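PDB 5EY5: LBCATS-a from Synthetic construct, which probably serves as the alpha chain of tryptophan synthase, a TIM-barrel enzyme that splits indole-3-glycerol phosphate into indole and glyceraldehyde 3-phosphate. Local coordinates for residues L50-S55 with I97-Y102; T101-I106 with L126-L131. All blocks are in the same frame, centred on the assembly; numbering follows the deposited sequence.

In the fold
Both contacts are buried, and together they join three successive strands of one parallel TIM barrel: contact 1 pairs 48-51 with 97-100, and contact 2 carries on from 97-100 to 125-127. They share Thr101 and Tyr102, and their centres lie about 7 Å apart. Contact 1 is nearer the middle of the chain; it begins as parallel strand pairing and ends in water bridges and an aromatic pair, with Leu100 reaching bound sn-glycerol-3-phosphate. Contact 2 lies farther out, where the chain leaves the strands. A single backbone hydrogen bond there gives way to an aspartate facing a helix start and to tyrosine packing. Both also reach a chain of another protein, through the loop residues beyond the strands.

Contact 1: residues L50-S55 with I97-Y102; sequences LGIPFS and IVFLTY
Ile52 sets CG1 anti to its carbonyl carbon (chi1 -56°), and Phe99 sets CG likewise, so that the isoleucine tip lands on the ring face. Ile52 CD1 stands 3.8 Å from the Phe99 ring centroid, 6° off the normal, a CH-pi contact. A flat ring suits this place because it accepts the methyl over its centre while Leu50 CB lies near its CD1. An alanine in place of Phe99 would probably leave the Ile52 methyl without its ring and open a gap toward helix 78-91. Three nearly straight backbone hydrogen bonds bind the parallel strands: Leu50 N to Val98 O (2.7 Å), Leu100 N to Leu50 O (2.8 Å) and Ile52 N to Leu100 O (2.8 Å). Where the strands part, two waters bridge them: one donates to Ile52 O and Thr101 OG1 and accepts from Tyr102 N, the other donates to Ile52 O and Leu100 O. Beyond them the Phe54 and Tyr102 rings lie with planes at 26° but slid apart, Phe54 CD2 touching Tyr102 CB at 3.5 Å; the Tyr102 hydroxyl is hydrogen-bonded to Asp60 OD2 and Ala59 N. Gly51 brings no side chain to the barrel interior, where Leu100 touches sn-glycerol-3-phosphate. On the other face Phe99 and Ile52 pack on Val81 of helix 78-91, while strands 18-24 and 125-127 flank the pair.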
loop_
_atom_site.group_PDB
_atom_site.type_symbol
_atom_site.label_atom_id
_atom_site.label_comp_id
_atom_site.label_asym_id
_atom_site.label_seq_id
_atom_site.Cartn_x
_atom_site.Cartn_y
_atom_site.Cartn_z
ATOM N N LEU A 50 -0.221 -49.978 -4.813
ATOM C CA LEU A 50 0.637 -49.155 -5.659
ATOM C C LEU A 50 0.050 -47.752 -5.706
ATOM O O LEU A 50 -1.090 -47.567 -6.145
ATOM C CB LEU A 50 0.752 -49.739 -7.070
ATOM C CG LEU A 50 1.615 -51.003 -7.171
ATOM C CD1 LEU A 50 1.576 -51.593 -8.590
ATOM C CD2 LEU A 50 3.035 -50.704 -6.755
ATOM N N GLY A 51 0.824 -46.770 -5.249
ATOM C CA GLY A 51 0.374 -45.391 -5.297
ATOM C C GLY A 51 0.591 -44.805 -6.674
ATOM O O GLY A 51 1.707 -44.840 -7.206
ATOM N N ILE A 52 -0.482 -44.294 -7.272
ATOM C CA ILE A 52 -0.397 -43.578 -8.542
ATOM C C ILE A 52 -0.050 -42.134 -8.212
ATOM O O ILE A 52 -0.832 -41.462 -7.507
ATOM C CB ILE A 52 -1.697 -43.666 -9.348
ATOM C CG1 ILE A 52 -2.084 -45.135 -9.591
ATOM C CG2 ILE A 52 -1.554 -42.900 -10.658
ATOM C CD1 ILE A 52 -0.934 -46.027 -9.956
ATOM N N PRO A 53 1.106 -41.643 -8.624
ATOM C CA PRO A 53 1.576 -40.359 -8.094
ATOM C C PRO A 53 0.719 -39.220 -8.619
ATOM O O PRO A 53 0.356 -39.183 -9.795
ATOM C CB PRO A 53 3.019 -40.269 -8.609
ATOM C CG PRO A 53 3.022 -41.118 -9.887
ATOM C CD PRO A 53 2.076 -42.264 -9.553
ATOM N N PHE A 54 0.403 -38.289 -7.733
ATOM C CA PHE A 54 -0.430 -37.144 -8.063
ATOM C C PHE A 54 0.306 -35.874 -7.664
ATOM O O PHE A 54 1.100 -35.867 -6.715
ATOM C CB PHE A 54 -1.791 -37.246 -7.350
ATOM C CG PHE A 54 -2.739 -36.144 -7.696
ATOM C CD1 PHE A 54 -2.928 -35.757 -9.016
ATOM C CD2 PHE A 54 -3.460 -35.500 -6.699
ATOM C CE1 PHE A 54 -3.809 -34.731 -9.331
ATOM C CE2 PHE A 54 -4.352 -34.477 -7.014
ATOM C CZ PHE A 54 -4.524 -34.098 -8.327
ATOM N N SER A 55 0.059 -34.798 -8.394
ATOM C CA SER A 55 0.791 -33.576 -8.086
ATOM C C SER A 55 0.293 -32.886 -6.818
ATOM O O SER A 55 1.043 -32.096 -6.235
ATOM C CB SER A 55 0.719 -32.607 -9.266
ATOM O OG SER A 55 -0.620 -32.224 -9.508
ATOM N N ILE A 97 -3.373 -56.697 -6.579
ATOM C CA ILE A 97 -2.799 -55.372 -6.787
ATOM C C ILE A 97 -3.916 -54.356 -6.613
ATOM O O ILE A 97 -4.997 -54.516 -7.194
ATOM C CB ILE A 97 -2.152 -55.244 -8.181
ATOM C CG1 ILE A 97 -0.962 -56.185 -8.300
ATOM C CG2 ILE A 97 -1.718 -53.786 -8.465
ATOM C CD1 ILE A 97 0.212 -55.758 -7.453
ATOM N N VAL A 98 -3.661 -53.338 -5.794
ATOM C CA VAL A 98 -4.581 -52.227 -5.570
ATOM C C VAL A 98 -3.887 -50.950 -6.016
ATOM O O VAL A 98 -2.731 -50.710 -5.642
ATOM C CB VAL A 98 -5.001 -52.126 -4.092
ATOM C CG1 VAL A 98 -5.851 -50.863 -3.852
ATOM C CG2 VAL A 98 -5.769 -53.377 -3.683
ATOM N N PHE A 99 -4.581 -50.151 -6.835
ATOM C CA PHE A 99 -4.148 -48.800 -7.182
ATOM C C PHE A 99 -4.703 -47.823 -6.159
ATOM O O PHE A 99 -5.918 -47.783 -5.932
ATOM C CB PHE A 99 -4.625 -48.378 -8.576
ATOM C CG PHE A 99 -3.731 -48.812 -9.689
ATOM C CD1 PHE A 99 -2.662 -49.654 -9.446
ATOM C CD2 PHE A 99 -3.955 -48.366 -10.988
ATOM C CE1 PHE A 99 -1.834 -50.062 -10.490
ATOM C CE2 PHE A 99 -3.140 -48.757 -12.028
ATOM C CZ PHE A 99 -2.069 -49.611 -11.777
ATOM N N LEU A 100 -3.819 -47.022 -5.557
ATOM C CA LEU A 100 -4.237 -45.929 -4.692
ATOM C C LEU A 100 -4.010 -44.667 -5.502
ATOM O O LEU A 100 -2.873 -44.348 -5.872
ATOM C CB LEU A 100 -3.464 -45.929 -3.369
ATOM C CG LEU A 100 -3.870 -44.934 -2.278
ATOM C CD1 LEU A 100 -3.419 -45.447 -0.908
ATOM C CD2 LEU A 100 -3.298 -43.539 -2.563
ATOM N N THR A 101 -5.094 -43.998 -5.867
ATOM C CA THR A 101 -4.960 -42.868 -6.769
ATOM C C THR A 101 -5.949 -41.802 -6.345
ATOM O O THR A 101 -7.064 -42.123 -5.948
ATOM C CB THR A 101 -5.199 -43.268 -8.239
ATOM O OG1 THR A 101 -5.165 -42.100 -9.077
ATOM C CG2 THR A 101 -6.534 -43.975 -8.424
ATOM N N TYR A 102 -5.519 -40.544 -6.387
ATOM C CA TYR A 102 -6.471 -39.452 -6.285
ATOM C C TYR A 102 -7.391 -39.458 -7.496
ATOM O O TYR A 102 -7.135 -40.125 -8.499
ATOM C CB TYR A 102 -5.726 -38.131 -6.123
ATOM C CG TYR A 102 -5.044 -38.108 -4.779
ATOM C CD1 TYR A 102 -3.832 -38.751 -4.590
ATOM C CD2 TYR A 102 -5.652 -37.512 -3.687
ATOM C CE1 TYR A 102 -3.222 -38.765 -3.347
ATOM C CE2 TYR A 102 -5.053 -37.519 -2.443
ATOM C CZ TYR A 102 -3.836 -38.146 -2.281
ATOM O OH TYR A 102 -3.235 -38.147 -1.051
HETATM O O HOH W 1 -3.259 -40.277 -8.155
HETATM O O HOH W 2 -1.475 -41.817 -4.773
#

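Contact 2: residues T101-I106 with L126-L131; sequences TYYNPI and LIVPDL
At the C-terminal rim of the barrel, where strand 97-100 runs into helix 103-109, Thr101 and Tyr103 meet Ile127 and Asp130 of the neighbouring strand and its type I turn. Thr101 N gives a hydrogen bond to Ile127 O (2.9 Å), and Thr101 O receives a CA-H contact from Val128 (CA to O 3.2 Å). The turn carries Asp130 to the start of helix 103-109. Its CG stands between its own backbone N and carbonyl carbon (chi1 50°), which lets Asp130 OD1 accept a weak, bent hydrogen bond from Tyr103 N, 3.0 Å; a water links OD2 to Asn104 N. A short acidic side chain suits this spot, since one carboxylate serves two backbone N-H groups. Asp130 OD2 also lies at the edge of the Tyr102 ring, in its plane, 3.6 Å from CD2, while Pro129 CG sits over a face. Leu131 CD1 stands over the Tyr103 ring, 3.9 Å from its centroid, and Ile106 CD1 packs on Val128 CG2. The Asn104 amide hydrogen-bonds to a chain of another protein, on which Leu131 also packs. Strand ends running into loops and helices are typical of the beta/alpha units of a TIM barrel, whose C-terminal rim carries the active site.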
loop_
_atom_site.group_PDB
_atom_site.type_symbol
_atom_site.label_atom_id
_atom_site.label_comp_id
_atom_site.label_asym_id
_atom_site.label_seq_id
_atom_site.Cartn_x
_atom_site.Cartn_y
_atom_site.Cartn_z
ATOM N N THR A 101 -5.094 -43.998 -5.867
ATOM C CA THR A 101 -4.960 -42.868 -6.769
ATOM C C THR A 101 -5.949 -41.802 -6.345
ATOM O O THR A 101 -7.064 -42.123 -5.948
ATOM C CB THR A 101 -5.199 -43.268 -8.239
ATOM O OG1 THR A 101 -5.165 -42.100 -9.077
ATOM C CG2 THR A 101 -6.534 -43.975 -8.424
ATOM N N TYR A 102 -5.519 -40.544 -6.387
ATOM C CA TYR A 102 -6.471 -39.452 -6.285
ATOM C C TYR A 102 -7.391 -39.458 -7.496
ATOM O O TYR A 102 -7.135 -40.125 -8.499
ATOM C CB TYR A 102 -5.726 -38.131 -6.123
ATOM C CG TYR A 102 -5.044 -38.108 -4.779
ATOM C CD1 TYR A 102 -3.832 -38.751 -4.590
ATOM C CD2 TYR A 102 -5.652 -37.512 -3.687
ATOM C CE1 TYR A 102 -3.222 -38.765 -3.347
ATOM C CE2 TYR A 102 -5.053 -37.519 -2.443
ATOM C CZ TYR A 102 -3.836 -38.146 -2.281
ATOM O OH TYR A 102 -3.235 -38.147 -1.051
ATOM N N TYR A 103 -8.490 -38.704 -7.382
ATOM C CA TYR A 103 -9.590 -38.833 -8.319
ATOM C C TYR A 103 -9.319 -38.137 -9.645
ATOM O O TYR A 103 -9.736 -38.628 -10.696
ATOM C CB TYR A 103 -10.860 -38.260 -7.694
ATOM C CG TYR A 103 -12.086 -38.588 -8.479
ATOM C CD1 TYR A 103 -12.363 -39.899 -8.826
ATOM C CD2 TYR A 103 -12.976 -37.595 -8.875
ATOM C CE1 TYR A 103 -13.483 -40.216 -9.543
ATOM C CE2 TYR A 103 -14.108 -37.910 -9.600
ATOM C CZ TYR A 103 -14.352 -39.226 -9.923
ATOM O OH TYR A 103 -15.475 -39.571 -10.633
ATOM N N ASN A 104 -8.671 -36.977 -9.633
ATOM C CA ASN A 104 -8.528 -36.270 -10.898
ATOM C C ASN A 104 -7.740 -37.036 -11.954
ATOM O O ASN A 104 -8.049 -36.861 -13.145
ATOM C CB ASN A 104 -7.899 -34.890 -10.709
ATOM C CG ASN A 104 -8.143 -34.026 -11.903
ATOM O OD1 ASN A 104 -9.288 -33.769 -12.233
ATOM N ND2 ASN A 104 -7.086 -33.597 -12.585
ATOM N N PRO A 105 -6.697 -37.813 -11.638
ATOM C CA PRO A 105 -6.099 -38.636 -12.708
ATOM C C PRO A 105 -7.080 -39.645 -13.282
ATOM O O PRO A 105 -7.089 -39.885 -14.493
ATOM C CB PRO A 105 -4.913 -39.317 -12.005
ATOM C CG PRO A 105 -4.501 -38.321 -10.994
ATOM C CD PRO A 105 -5.821 -37.748 -10.458
ATOM N N ILE A 106 -7.905 -40.244 -12.422
ATOM C CA ILE A 106 -8.976 -41.148 -12.859
ATOM C C ILE A 106 -9.991 -40.400 -13.712
ATOM O O ILE A 106 -10.314 -40.793 -14.840
ATOM C CB ILE A 106 -9.676 -41.770 -11.641
ATOM C CG1 ILE A 106 -8.798 -42.823 -10.980
ATOM C CG2 ILE A 106 -11.033 -42.363 -12.031
ATOM C CD1 ILE A 106 -9.497 -43.423 -9.791
ATOM N N LEU A 126 -9.261 -50.541 -5.878
ATOM C CA LEU A 126 -9.033 -49.111 -5.984
ATOM C C LEU A 126 -9.221 -48.484 -4.620
ATOM O O LEU A 126 -10.200 -48.778 -3.927
ATOM C CB LEU A 126 -9.996 -48.458 -6.976
ATOM C CG LEU A 126 -9.907 -48.963 -8.412
ATOM C CD1 LEU A 126 -10.792 -48.120 -9.320
ATOM C CD2 LEU A 126 -8.454 -48.944 -8.896
ATOM N N ILE A 127 -8.264 -47.642 -4.243
ATOM C CA ILE A 127 -8.356 -46.750 -3.096
ATOM C C ILE A 127 -8.272 -45.336 -3.646
ATOM O O ILE A 127 -7.294 -44.995 -4.315
ATOM C CB ILE A 127 -7.228 -47.014 -2.088
ATOM C CG1 ILE A 127 -7.339 -48.436 -1.538
ATOM C CG2 ILE A 127 -7.236 -45.962 -0.961
ATOM C CD1 ILE A 127 -6.136 -48.825 -0.683
ATOM N N VAL A 128 -9.302 -44.537 -3.424
ATOM C CA VAL A 128 -9.366 -43.184 -3.962
ATOM C C VAL A 128 -9.500 -42.214 -2.794
ATOM O O VAL A 128 -10.599 -41.959 -2.309
ATOM C CB VAL A 128 -10.532 -43.025 -4.951
ATOM C CG1 VAL A 128 -10.508 -41.624 -5.555
ATOM C CG2 VAL A 128 -10.448 -44.090 -6.023
ATOM N N PRO A 129 -8.396 -41.642 -2.317
ATOM C CA PRO A 129 -8.457 -40.963 -1.014
ATOM C C PRO A 129 -9.375 -39.743 -0.978
ATOM O O PRO A 129 -9.926 -39.456 0.083
ATOM C CB PRO A 129 -6.991 -40.603 -0.741
ATOM C CG PRO A 129 -6.200 -41.657 -1.506
ATOM C CD PRO A 129 -7.012 -41.870 -2.761
ATOM N N ASP A 130 -9.575 -39.008 -2.075
ATOM C CA ASP A 130 -10.426 -37.819 -2.010
ATOM C C ASP A 130 -11.828 -38.044 -2.575
ATOM O O ASP A 130 -12.473 -37.084 -3.016
ATOM C CB ASP A 130 -9.757 -36.635 -2.715
ATOM C CG ASP A 130 -9.257 -36.986 -4.116
ATOM O OD1 ASP A 130 -9.347 -38.174 -4.519
ATOM O OD2 ASP A 130 -8.746 -36.071 -4.797
ATOM N N LEU A 131 -12.343 -39.277 -2.540
ATOM C CA LEU A 131 -13.647 -39.594 -3.132
ATOM C C LEU A 131 -14.584 -40.234 -2.112
ATOM O O LEU A 131 -14.565 -41.459 -1.920
ATOM C CB LEU A 131 -13.474 -40.519 -4.338
ATOM C CG LEU A 131 -14.731 -40.742 -5.190
ATOM C CD1 LEU A 131 -15.163 -39.451 -5.868
ATOM C CD2 LEU A 131 -14.541 -41.857 -6.204
HETATM O O HOH W 3 -7.994 -35.498 -7.362
#